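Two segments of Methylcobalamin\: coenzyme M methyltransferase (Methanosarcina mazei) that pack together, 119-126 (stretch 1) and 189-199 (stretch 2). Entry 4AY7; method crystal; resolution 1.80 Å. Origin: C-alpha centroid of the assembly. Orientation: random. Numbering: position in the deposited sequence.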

# COMPACT_ATOMS: atom_id res chain seq x y z
N ALA A 119 2.11 -24.58 0.68
CA ALA A 119 2.03 -24.33 2.12
C ALA A 119 2.80 -23.04 2.37
O ALA A 119 3.55 -22.58 1.54
N VAL A 120 2.70 -22.49 3.53
CA VAL A 120 3.62 -21.45 3.85
C VAL A 120 4.91 -22.10 4.34
O VAL A 120 4.88 -22.76 5.36
N PRO A 121 6.02 -21.85 3.68
CA PRO A 121 7.29 -22.41 4.12
C PRO A 121 7.73 -21.99 5.53
O PRO A 121 7.45 -20.87 5.94
N ALA A 122 8.30 -22.92 6.29
CA ALA A 122 8.60 -22.68 7.68
C ALA A 122 9.59 -21.56 7.79
O ALA A 122 9.61 -20.83 8.80
N ASP A 123 10.38 -21.35 6.75
CA ASP A 123 11.38 -20.33 6.81
C ASP A 123 11.09 -19.14 5.89
O ASP A 123 12.04 -18.50 5.39
N LEU A 124 9.80 -18.89 5.66
CA LEU A 124 9.32 -17.79 4.81
C LEU A 124 10.17 -16.53 4.98
O LEU A 124 10.62 -15.93 4.02
N LEU A 125 10.43 -16.15 6.23
CA LEU A 125 11.07 -14.84 6.48
C LEU A 125 12.54 -14.72 6.04
O LEU A 125 13.11 -13.63 5.94
N GLN A 126 13.17 -15.83 5.77
CA GLN A 126 14.52 -15.84 5.23
C GLN A 126 14.57 -15.92 3.72
O GLN A 126 15.66 -15.77 3.13
N THR A 189 -3.34 -15.75 3.05
CA THR A 189 -3.62 -14.89 4.20
C THR A 189 -2.64 -15.18 5.32
O THR A 189 -2.12 -14.25 5.94
N GLU A 190 -2.33 -16.46 5.50
CA GLU A 190 -1.42 -16.88 6.52
C GLU A 190 -0.04 -16.26 6.26
O GLU A 190 0.62 -15.77 7.16
N ALA A 191 0.43 -16.40 5.04
CA ALA A 191 1.76 -15.88 4.66
C ALA A 191 1.75 -14.36 4.86
O ALA A 191 2.72 -13.77 5.32
N SER A 192 0.67 -13.73 4.47
CA SER A 192 0.55 -12.24 4.55
C SER A 192 0.70 -11.75 5.99
O SER A 192 1.41 -10.80 6.27
N ILE A 193 0.06 -12.45 6.91
CA ILE A 193 0.05 -12.02 8.31
C ILE A 193 1.47 -12.19 8.87
O ILE A 193 2.01 -11.30 9.58
N ILE A 194 2.09 -13.31 8.53
CA ILE A 194 3.47 -13.59 8.99
C ILE A 194 4.43 -12.46 8.55
O ILE A 194 5.25 -11.98 9.34
N TYR A 195 4.38 -12.11 7.29
CA TYR A 195 5.29 -11.06 6.74
C TYR A 195 4.96 -9.70 7.32
O TYR A 195 5.85 -8.97 7.77
N ALA A 196 3.68 -9.37 7.37
CA ALA A 196 3.24 -8.08 7.97
C ALA A 196 3.75 -7.92 9.42
O ALA A 196 4.35 -6.91 9.74
N ASN A 197 3.54 -8.91 10.27
CA ASN A 197 4.07 -8.87 11.60
C ASN A 197 5.54 -8.77 11.72
O ASN A 197 6.05 -8.15 12.68
N ALA A 198 6.27 -9.41 10.78
CA ALA A 198 7.70 -9.22 10.72
C ALA A 198 8.07 -7.79 10.44
O ALA A 198 9.06 -7.31 11.02
N MET A 199 7.42 -7.15 9.48
CA MET A 199 7.70 -5.72 9.26
C MET A 199 7.41 -4.88 10.51
O MET A 199 8.20 -4.01 10.85

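Three apolar side chains from the first stretch, a loop and turn leading into a short 3-10 segment, lie against one face of the helical second stretch, part of a longer helix. They are Val120, Leu124 and Leu125, and Ile194 is the residue they share. Its CA-to-CB bond points toward the first stretch, and with chi1 m and chi2 t its two branches reach different neighbours. Ile194 CG2 lies 4.0 Å from CD2 of Leu124 and 3.8 Å from CD2 of Leu125, while Ile194 CD1 extends to 3.9 Å from CG1 of Val120. A beta-branched residue suits this place, since it offers methyl groups in two directions from a single helical position.

Leu124 also points toward the helix. In the t, p rotamer, Leu124 CD2 comes to 4.1 Å from CB of Ala191 and 3.9 Å from the backbone O of Ala191. That carbonyl is already engaged within the helix, where Ala191 O accepts a hydrogen bond from Tyr195 N at 3.1 Å, and an apolar methyl can lie beside it. Ala191, whose CA-to-CB bond points sideways, presents a single methyl here, and the backbones are close: the CA atoms of Val120 and Ala191 are 5.9 Å apart.

Leu125 arrives differently. Its CA-to-CB bond runs sideways, yet the m, t rotamer carries the end of the side chain nearer the helix. Leu125 CD2 then sits 3.6 Å from CB of Ala198 and 4.0 Å from CA of Tyr195, where it meets the backbone of the tyrosine. Ala198, one turn beyond Ile194, points toward this leucine, and the longer side chain spans the gap to its single methyl.

Val120 precedes the type I turn, Leu124 closes it, with Leu124 N hydrogen-bonded to Pro121 O at 3.1 Å, and Leu125 follows; all three reach the same helix. Pro121 and Ala122 point away from it, and Asp123 is out of reach.

Val120 points toward the helix with chi1 t and leads from the apolar centre to the polar edge. Its short, branched side chain suits the close backbone approach: one methyl meets Ile194, while Val120 CG2 lies 4.1 Å from CB of Ala191 and 3.9 Å from Ala191 N. Val120 CG2 also approaches OE2 of Glu190 at 3.3 Å, a close van der Waals contact without a hydrogen bond. Glu190 is exposed, and its extended t, t chain ends in a carboxylate, a fitting arrangement where the contact opens outward. No hydrogen bond crosses between the stretches; the 335 Å² they bury together is mainly apolar packing.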

# COMPACT_ATOMS: atom_id res chain seq x y z
CB ALA A 119 2.67 -25.49 2.92
CB VAL A 120 3.06 -20.58 4.94
CG1 VAL A 120 4.03 -19.45 5.24
CG2 VAL A 120 1.71 -20.04 4.50
CB PRO A 121 8.29 -21.99 3.01
CG PRO A 121 7.58 -20.97 2.15
CD PRO A 121 6.20 -20.76 2.70
CB ALA A 122 9.12 -23.93 8.38
CB ASP A 123 12.73 -20.93 6.46
CG ASP A 123 12.78 -21.45 5.02
OD1 ASP A 123 11.70 -21.67 4.39
OD2 ASP A 123 13.88 -21.65 4.51
CB LEU A 124 7.90 -17.44 5.19
CG LEU A 124 7.26 -16.36 4.29
CD1 LEU A 124 7.21 -16.83 2.86
CD2 LEU A 124 5.88 -16.03 4.84
CB LEU A 125 10.87 -14.45 7.94
CG LEU A 125 9.42 -14.13 8.42
CD1 LEU A 125 9.48 -13.72 9.89
CD2 LEU A 125 8.59 -13.07 7.60
CB GLN A 126 15.35 -16.97 5.84
CG GLN A 126 15.68 -16.82 7.30
CD GLN A 126 15.22 -18.04 8.08
OE1 GLN A 126 16.03 -18.87 8.54
NE2 GLN A 126 13.89 -18.20 8.14
CB THR A 189 -5.09 -15.00 4.63
OG1 THR A 189 -5.87 -14.65 3.50
CG2 THR A 189 -5.48 -14.09 5.83
CB GLU A 190 -1.35 -18.41 6.51
CG GLU A 190 -0.36 -19.05 7.45
CD GLU A 190 -0.39 -20.61 7.35
OE1 GLU A 190 -1.52 -21.19 7.24
OE2 GLU A 190 0.72 -21.25 7.39
CB ALA A 191 2.13 -16.23 3.18
CB SER A 192 -0.79 -11.78 3.92
OG SER A 192 -0.67 -11.88 2.49
CB ILE A 193 -0.95 -12.89 9.10
CG1 ILE A 193 -2.33 -12.49 8.69
CG2 ILE A 193 -0.67 -12.80 10.58
CD1 ILE A 193 -3.37 -13.46 9.15
CB ILE A 194 3.99 -14.94 8.51
CG1 ILE A 194 3.24 -16.11 9.21
CG2 ILE A 194 5.53 -15.05 8.74
CD1 ILE A 194 3.32 -17.48 8.56
CB TYR A 195 5.13 -11.02 5.23
CG TYR A 195 5.94 -9.94 4.50
CD1 TYR A 195 7.22 -9.60 4.91
CD2 TYR A 195 5.42 -9.29 3.41
CE1 TYR A 195 7.97 -8.62 4.25
CE2 TYR A 195 6.17 -8.35 2.67
CZ TYR A 195 7.45 -8.00 3.12
OH TYR A 195 8.18 -7.05 2.48
CB ALA A 196 1.70 -7.98 7.92
CB ASN A 197 3.47 -9.99 12.49
CG ASN A 197 2.00 -9.74 12.87
OD1 ASN A 197 1.63 -8.63 13.08
ND2 ASN A 197 1.19 -10.79 12.96
CB ALA A 198 8.37 -10.13 9.67
CB MET A 199 6.92 -5.16 8.07
CG MET A 199 7.37 -5.68 6.74
SD MET A 199 6.81 -4.77 5.26
CE MET A 199 5.15 -5.39 5.09